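Kinetochore protein Mis16 (Schizosaccharomyces japonicus, PDB 4XYH) recognises histone H4 and the CENP-A chaperone Scm3, probably using its WD-repeat propeller as the binding platform. Local coordinates at residues L54-F59 with V385-W390; T205-W210 with A236-L241. One frame throughout, in Å; residues are numbered along the deposited sequence.

Contact 1: L54-F59 with V385-W390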
loop_
_atom_site.group_PDB
_atom_site.type_symbol
_atom_site.label_atom_id
_atom_site.label_comp_id
_atom_site.label_asym_id
_atom_site.label_seq_id
_atom_site.Cartn_x
_atom_site.Cartn_y
_atom_site.Cartn_z
ATOM N N LEU A 54 -1.150 -9.985 2.787
ATOM C CA LEU A 54 -1.967 -8.929 2.189
ATOM C C LEU A 54 -1.253 -7.577 2.209
ATOM O O LEU A 54 -1.728 -6.602 1.608
ATOM C CB LEU A 54 -3.298 -8.807 2.927
ATOM C CG LEU A 54 -4.220 -10.010 2.756
ATOM C CD1 LEU A 54 -5.365 -9.994 3.759
ATOM C CD2 LEU A 54 -4.753 -9.987 1.330
ATOM N N THR A 55 -0.124 -7.516 2.905
ATOM C CA THR A 55 0.529 -6.235 3.163
ATOM C C THR A 55 2.054 -6.334 3.082
ATOM O O THR A 55 2.645 -7.380 3.390
ATOM C CB THR A 55 0.110 -5.686 4.560
ATOM O OG1 THR A 55 0.692 -4.383 4.779
ATOM C CG2 THR A 55 0.544 -6.673 5.697
ATOM N N VAL A 56 2.691 -5.247 2.654
ATOM C CA VAL A 56 4.144 -5.182 2.638
ATOM C C VAL A 56 4.571 -3.729 2.768
ATOM O O VAL A 56 3.935 -2.836 2.225
ATOM C CB VAL A 56 4.758 -5.804 1.340
ATOM C CG1 VAL A 56 4.364 -5.011 0.095
ATOM C CG2 VAL A 56 6.279 -5.871 1.435
ATOM N N GLU A 57 5.645 -3.502 3.515
ATOM C CA GLU A 57 6.201 -2.172 3.705
ATOM C C GLU A 57 7.681 -2.324 4.009
ATOM O O GLU A 57 8.064 -3.182 4.813
ATOM C CB GLU A 57 5.487 -1.420 4.836
ATOM C CG GLU A 57 5.677 0.095 4.773
ATOM C CD GLU A 57 5.068 0.837 5.961
ATOM O OE1 GLU A 57 4.791 0.186 6.984
ATOM O OE2 GLU A 57 4.875 2.078 5.884
ATOM N N TRP A 58 8.511 -1.518 3.342
ATOM C CA TRP A 58 9.947 -1.455 3.640
ATOM C C TRP A 58 10.197 -0.651 4.904
ATOM O O TRP A 58 9.652 0.443 5.053
ATOM C CB TRP A 58 10.739 -0.797 2.504
ATOM C CG TRP A 58 10.794 -1.553 1.245
ATOM C CD1 TRP A 58 9.962 -1.420 0.178
ATOM C CD2 TRP A 58 11.742 -2.557 0.896
ATOM N NE1 TRP A 58 10.333 -2.284 -0.823
ATOM C CE2 TRP A 58 11.422 -3.000 -0.402
ATOM C CE3 TRP A 58 12.833 -3.128 1.556
ATOM C CZ2 TRP A 58 12.153 -3.984 -1.058
ATOM C CZ3 TRP A 58 13.556 -4.107 0.907
ATOM C CH2 TRP A 58 13.214 -4.525 -0.390
ATOM N N PHE A 59 11.031 -1.173 5.797
ATOM C CA PHE A 59 11.518 -0.378 6.911
ATOM C C PHE A 59 12.647 0.554 6.446
ATOM O O PHE A 59 13.463 0.186 5.587
ATOM C CB PHE A 59 12.037 -1.267 8.039
ATOM C CG PHE A 59 10.965 -1.907 8.877
ATOM C CD1 PHE A 59 10.372 -1.210 9.911
ATOM C CD2 PHE A 59 10.575 -3.227 8.646
ATOM C CE1 PHE A 59 9.399 -1.809 10.713
ATOM C CE2 PHE A 59 9.606 -3.834 9.440
ATOM C CZ PHE A 59 9.017 -3.120 10.480
ATOM N N VAL A 385 -2.209 -8.598 -7.882
ATOM C CA VAL A 385 -1.259 -7.965 -6.980
ATOM C C VAL A 385 -1.974 -7.365 -5.773
ATOM O O VAL A 385 -2.856 -6.525 -5.935
ATOM C CB VAL A 385 -0.461 -6.861 -7.713
ATOM C CG1 VAL A 385 0.568 -6.231 -6.776
ATOM C CG2 VAL A 385 0.207 -7.444 -8.950
ATOM N N SER A 386 -1.575 -7.777 -4.570
ATOM C CA SER A 386 -2.233 -7.360 -3.320
ATOM C C SER A 386 -1.740 -6.039 -2.726
ATOM O O SER A 386 -2.533 -5.268 -2.191
ATOM C CB SER A 386 -2.059 -8.447 -2.262
ATOM O OG SER A 386 -2.503 -9.697 -2.761
ATOM N N ASP A 387 -0.426 -5.808 -2.774
ATOM C CA ASP A 387 0.191 -4.627 -2.167
ATOM C C ASP A 387 1.574 -4.421 -2.771
ATOM O O ASP A 387 2.129 -5.329 -3.403
ATOM C CB ASP A 387 0.289 -4.771 -0.637
ATOM C CG ASP A 387 0.409 -3.413 0.080
ATOM O OD1 ASP A 387 0.154 -2.368 -0.562
ATOM O OD2 ASP A 387 0.740 -3.390 1.293
ATOM N N LEU A 388 2.118 -3.224 -2.605
ATOM C CA LEU A 388 3.486 -2.950 -3.046
ATOM C C LEU A 388 4.074 -1.793 -2.266
ATOM O O LEU A 388 3.344 -0.991 -1.667
ATOM C CB LEU A 388 3.556 -2.667 -4.552
ATOM C CG LEU A 388 2.544 -1.753 -5.241
ATOM C CD1 LEU A 388 2.615 -0.354 -4.721
ATOM C CD2 LEU A 388 2.774 -1.739 -6.748
ATOM N N SER A 389 5.394 -1.710 -2.287
ATOM C CA SER A 389 6.086 -0.716 -1.491
ATOM C C SER A 389 7.381 -0.282 -2.167
ATOM O O SER A 389 8.201 -1.118 -2.544
ATOM C CB SER A 389 6.358 -1.289 -0.091
ATOM O OG SER A 389 7.068 -0.388 0.728
ATOM N N TRP A 390 7.562 1.025 -2.329
ATOM C CA TRP A 390 8.866 1.564 -2.721
ATOM C C TRP A 390 9.871 1.422 -1.591
ATOM O O TRP A 390 9.578 1.778 -0.465
ATOM C CB TRP A 390 8.775 3.030 -3.075
ATOM C CG TRP A 390 8.199 3.328 -4.389
ATOM C CD1 TRP A 390 6.897 3.659 -4.661
ATOM C CD2 TRP A 390 8.898 3.382 -5.630
ATOM N NE1 TRP A 390 6.743 3.902 -6.004
ATOM C CE2 TRP A 390 7.954 3.728 -6.625
ATOM C CE3 TRP A 390 10.230 3.167 -6.002
ATOM C CZ2 TRP A 390 8.296 3.866 -7.967
ATOM C CZ3 TRP A 390 10.569 3.297 -7.341
ATOM C CH2 TRP A 390 9.603 3.646 -8.308
HETATM O O HOH W 1 3.255 -0.213 1.503
#
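Asp387 and Ser389 reach from strand 385-390 to the backbone of strand 56-58, so side chains do the hydrogen bonding across this gap. Val56 N donates a hydrogen bond to Asp387 OD2 at 3.0 Å, meeting the carboxylate on its anti side and 27° out of its plane. Two residues on, Trp58 N binds Ser389 OG at 3.2 Å; a serine suits the place because its short hydroxyl, anti to its own backbone N (chi1 178°), fits between neighbouring strands. Trp58 NE1 adds a weak bond to Ser389 O, which lies at the indole edge. Water 1 donates to both Val56 O and Leu388 O.

The strands run nearly parallel, 6° apart, with axes 5.8 Å apart. They are the innermost strands of adjacent blades of the WD-repeat propeller, where the last blade meets the first.

An aspartate suits position 387 because OD2 also forms a salt bridge with Arg138. An alanine here would probably leave Val56 N and Arg138 without their shared acceptor.

Val56 CG1 makes the apolar contact, 3.9 Å from Leu388 CA. Trp58 offers a flat ring besides its donor: CD1 lies 3.1 Å from Ser389 OG, and the side chain packs on Leu75, Ala399 and Pro392.

Contact 2: T205-W210 with A236-L241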
loop_
_atom_site.group_PDB
_atom_site.type_symbol
_atom_site.label_atom_id
_atom_site.label_comp_id
_atom_site.label_asym_id
_atom_site.label_seq_id
_atom_site.Cartn_x
_atom_site.Cartn_y
_atom_site.Cartn_z
ATOM N N THR A 205 -17.901 1.395 6.523
ATOM C CA THR A 205 -18.023 2.713 5.863
ATOM C C THR A 205 -17.636 3.901 6.762
ATOM O O THR A 205 -17.687 5.053 6.329
ATOM C CB THR A 205 -19.467 2.997 5.299
ATOM O OG1 THR A 205 -20.309 3.529 6.330
ATOM C CG2 THR A 205 -20.115 1.740 4.679
ATOM N N SER A 206 -17.234 3.639 8.002
ATOM C CA SER A 206 -16.795 4.731 8.871
ATOM C C SER A 206 -15.286 4.969 8.759
ATOM O O SER A 206 -14.563 4.161 8.182
ATOM C CB SER A 206 -17.164 4.454 10.334
ATOM O OG SER A 206 -16.356 3.418 10.870
ATOM N N ILE A 207 -14.840 6.088 9.320
ATOM C CA ILE A 207 -13.436 6.432 9.419
ATOM C C ILE A 207 -13.164 6.783 10.868
ATOM O O ILE A 207 -13.837 7.654 11.430
ATOM C CB ILE A 207 -13.043 7.643 8.533
ATOM C CG1 ILE A 207 -13.108 7.302 7.047
ATOM C CG2 ILE A 207 -11.655 8.115 8.889
ATOM C CD1 ILE A 207 -13.035 8.546 6.141
ATOM N N CYS A 208 -12.192 6.122 11.486
ATOM C CA CYS A 208 -11.865 6.473 12.852
ATOM C C CYS A 208 -10.522 7.161 12.914
ATOM O O CYS A 208 -9.606 6.797 12.194
ATOM C CB CYS A 208 -11.866 5.243 13.751
ATOM S SG CYS A 208 -13.462 4.465 13.911
ATOM N N VAL A 209 -10.411 8.165 13.777
ATOM C CA VAL A 209 -9.125 8.792 14.045
ATOM C C VAL A 209 -8.742 8.434 15.477
ATOM O O VAL A 209 -9.561 8.531 16.393
ATOM C CB VAL A 209 -9.158 10.319 13.848
ATOM C CG1 VAL A 209 -7.827 10.950 14.295
ATOM C CG2 VAL A 209 -9.465 10.659 12.380
ATOM N N TRP A 210 -7.501 7.991 15.644
ATOM C CA TRP A 210 -7.025 7.440 16.892
ATOM C C TRP A 210 -5.826 8.236 17.398
ATOM O O TRP A 210 -5.107 8.861 16.625
ATOM C CB TRP A 210 -6.627 5.966 16.720
ATOM C CG TRP A 210 -7.652 5.070 16.022
ATOM C CD1 TRP A 210 -7.775 4.852 14.678
ATOM C CD2 TRP A 210 -8.651 4.248 16.654
ATOM N NE1 TRP A 210 -8.788 3.953 14.432
ATOM C CE2 TRP A 210 -9.343 3.570 15.627
ATOM C CE3 TRP A 210 -9.035 4.036 17.987
ATOM C CZ2 TRP A 210 -10.397 2.701 15.886
ATOM C CZ3 TRP A 210 -10.073 3.164 18.250
ATOM C CH2 TRP A 210 -10.748 2.502 17.199
ATOM N N ALA A 236 -20.375 3.447 1.274
ATOM C CA ALA A 236 -19.911 2.085 1.054
ATOM C C ALA A 236 -18.494 1.969 1.626
ATOM O O ALA A 236 -17.962 2.958 2.147
ATOM C CB ALA A 236 -19.951 1.734 -0.427
ATOM N N VAL A 237 -17.895 0.780 1.554
ATOM C CA VAL A 237 -16.575 0.535 2.164
ATOM C C VAL A 237 -15.543 1.636 1.867
ATOM O O VAL A 237 -15.425 2.112 0.731
ATOM C CB VAL A 237 -15.988 -0.819 1.692
ATOM C CG1 VAL A 237 -16.062 -0.926 0.188
ATOM C CG2 VAL A 237 -14.548 -0.971 2.136
ATOM N N VAL A 238 -14.833 2.072 2.899
ATOM C CA VAL A 238 -13.683 2.952 2.717
ATOM C C VAL A 238 -12.455 2.109 2.395
ATOM O O VAL A 238 -11.929 1.400 3.272
ATOM C CB VAL A 238 -13.397 3.792 3.964
ATOM C CG1 VAL A 238 -12.210 4.738 3.713
ATOM C CG2 VAL A 238 -14.646 4.564 4.390
ATOM N N ASN A 239 -11.999 2.189 1.149
ATOM C CA ASN A 239 -10.945 1.303 0.656
ATOM C C ASN A 239 -9.519 1.701 1.068
ATOM O O ASN A 239 -8.641 0.835 1.215
ATOM C CB ASN A 239 -11.020 1.206 -0.876
ATOM C CG ASN A 239 -12.245 0.429 -1.349
ATOM O OD1 ASN A 239 -12.636 -0.542 -0.714
ATOM N ND2 ASN A 239 -12.843 0.847 -2.464
ATOM N N ASP A 240 -9.288 2.996 1.248
ATOM C CA ASP A 240 -7.931 3.503 1.413
ATOM C C ASP A 240 -8.025 4.916 1.944
ATOM O O ASP A 240 -9.026 5.592 1.706
ATOM C CB ASP A 240 -7.173 3.458 0.077
ATOM C CG ASP A 240 -5.650 3.559 0.241
ATOM O OD1 ASP A 240 -5.135 3.358 1.361
ATOM O OD2 ASP A 240 -4.965 3.824 -0.767
ATOM N N LEU A 241 -7.008 5.344 2.690
ATOM C CA LEU A 241 -6.958 6.694 3.241
ATOM C C LEU A 241 -5.507 7.086 3.535
ATOM O O LEU A 241 -4.665 6.219 3.740
ATOM C CB LEU A 241 -7.821 6.814 4.504
ATOM C CG LEU A 241 -7.770 5.808 5.671
ATOM C CD1 LEU A 241 -6.458 5.838 6.426
ATOM C CD2 LEU A 241 -8.908 6.079 6.650
#
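Ile207 meets Val238 and Leu241 where strand 207-211 approaches strand 238-243, the innermost strand of the next propeller blade. The CB of Ile207 branches two ways, and each arm has its own partner. CG2, anti to the backbone N, lies 4.1 Å from Leu241 CD2, and the two side chains run antiparallel past one another. CG1, beside the backbone N (chi1 -69°), lies 4.1 Å from Val238 CG2, with the side chains roughly perpendicular. Toward its tip, the isoleucine leaves these two neighbours, and the side chain as a whole also packs on Leu251 and Ser253 of strand 250-255. A beta-branched residue suits this place, as it serves two neighbours at once.

Val238 CG2 also sits 3.6 Å from Thr205 O and 3.8 Å from Ser206 O, so one methyl touches three successive residues. At the loop end, Thr205 turns its CG2 methyl to the Ala236 peptide, 3.5 Å from Ala236 C.

No hydrogen bond joins the two segments; what holds them together directly is van der Waals packing, of methyl groups against each other and against peptide groups.

From the N terminus, the chain passes through helix 19-40 and strand 41-48, which lies at the edge of the last blade's sheet, before strand 56-58 begins the first. The partner of 54-59 in contact 1, 385-390, comes more than 320 residues later, so the loop it closes takes in nearly the whole propeller. Strand 41-48 closes the ring by pairing with 406-412, and contact 1 joins the inner strands of the first and last blades beside that closure. Contact 2 closes a much shorter loop, from 205-210 to 236-241, within the large one; the two do not cross. It joins consecutive blades. The contacts' centres are 20 Å apart and their nearest atoms about 8 Å apart, so they do not touch.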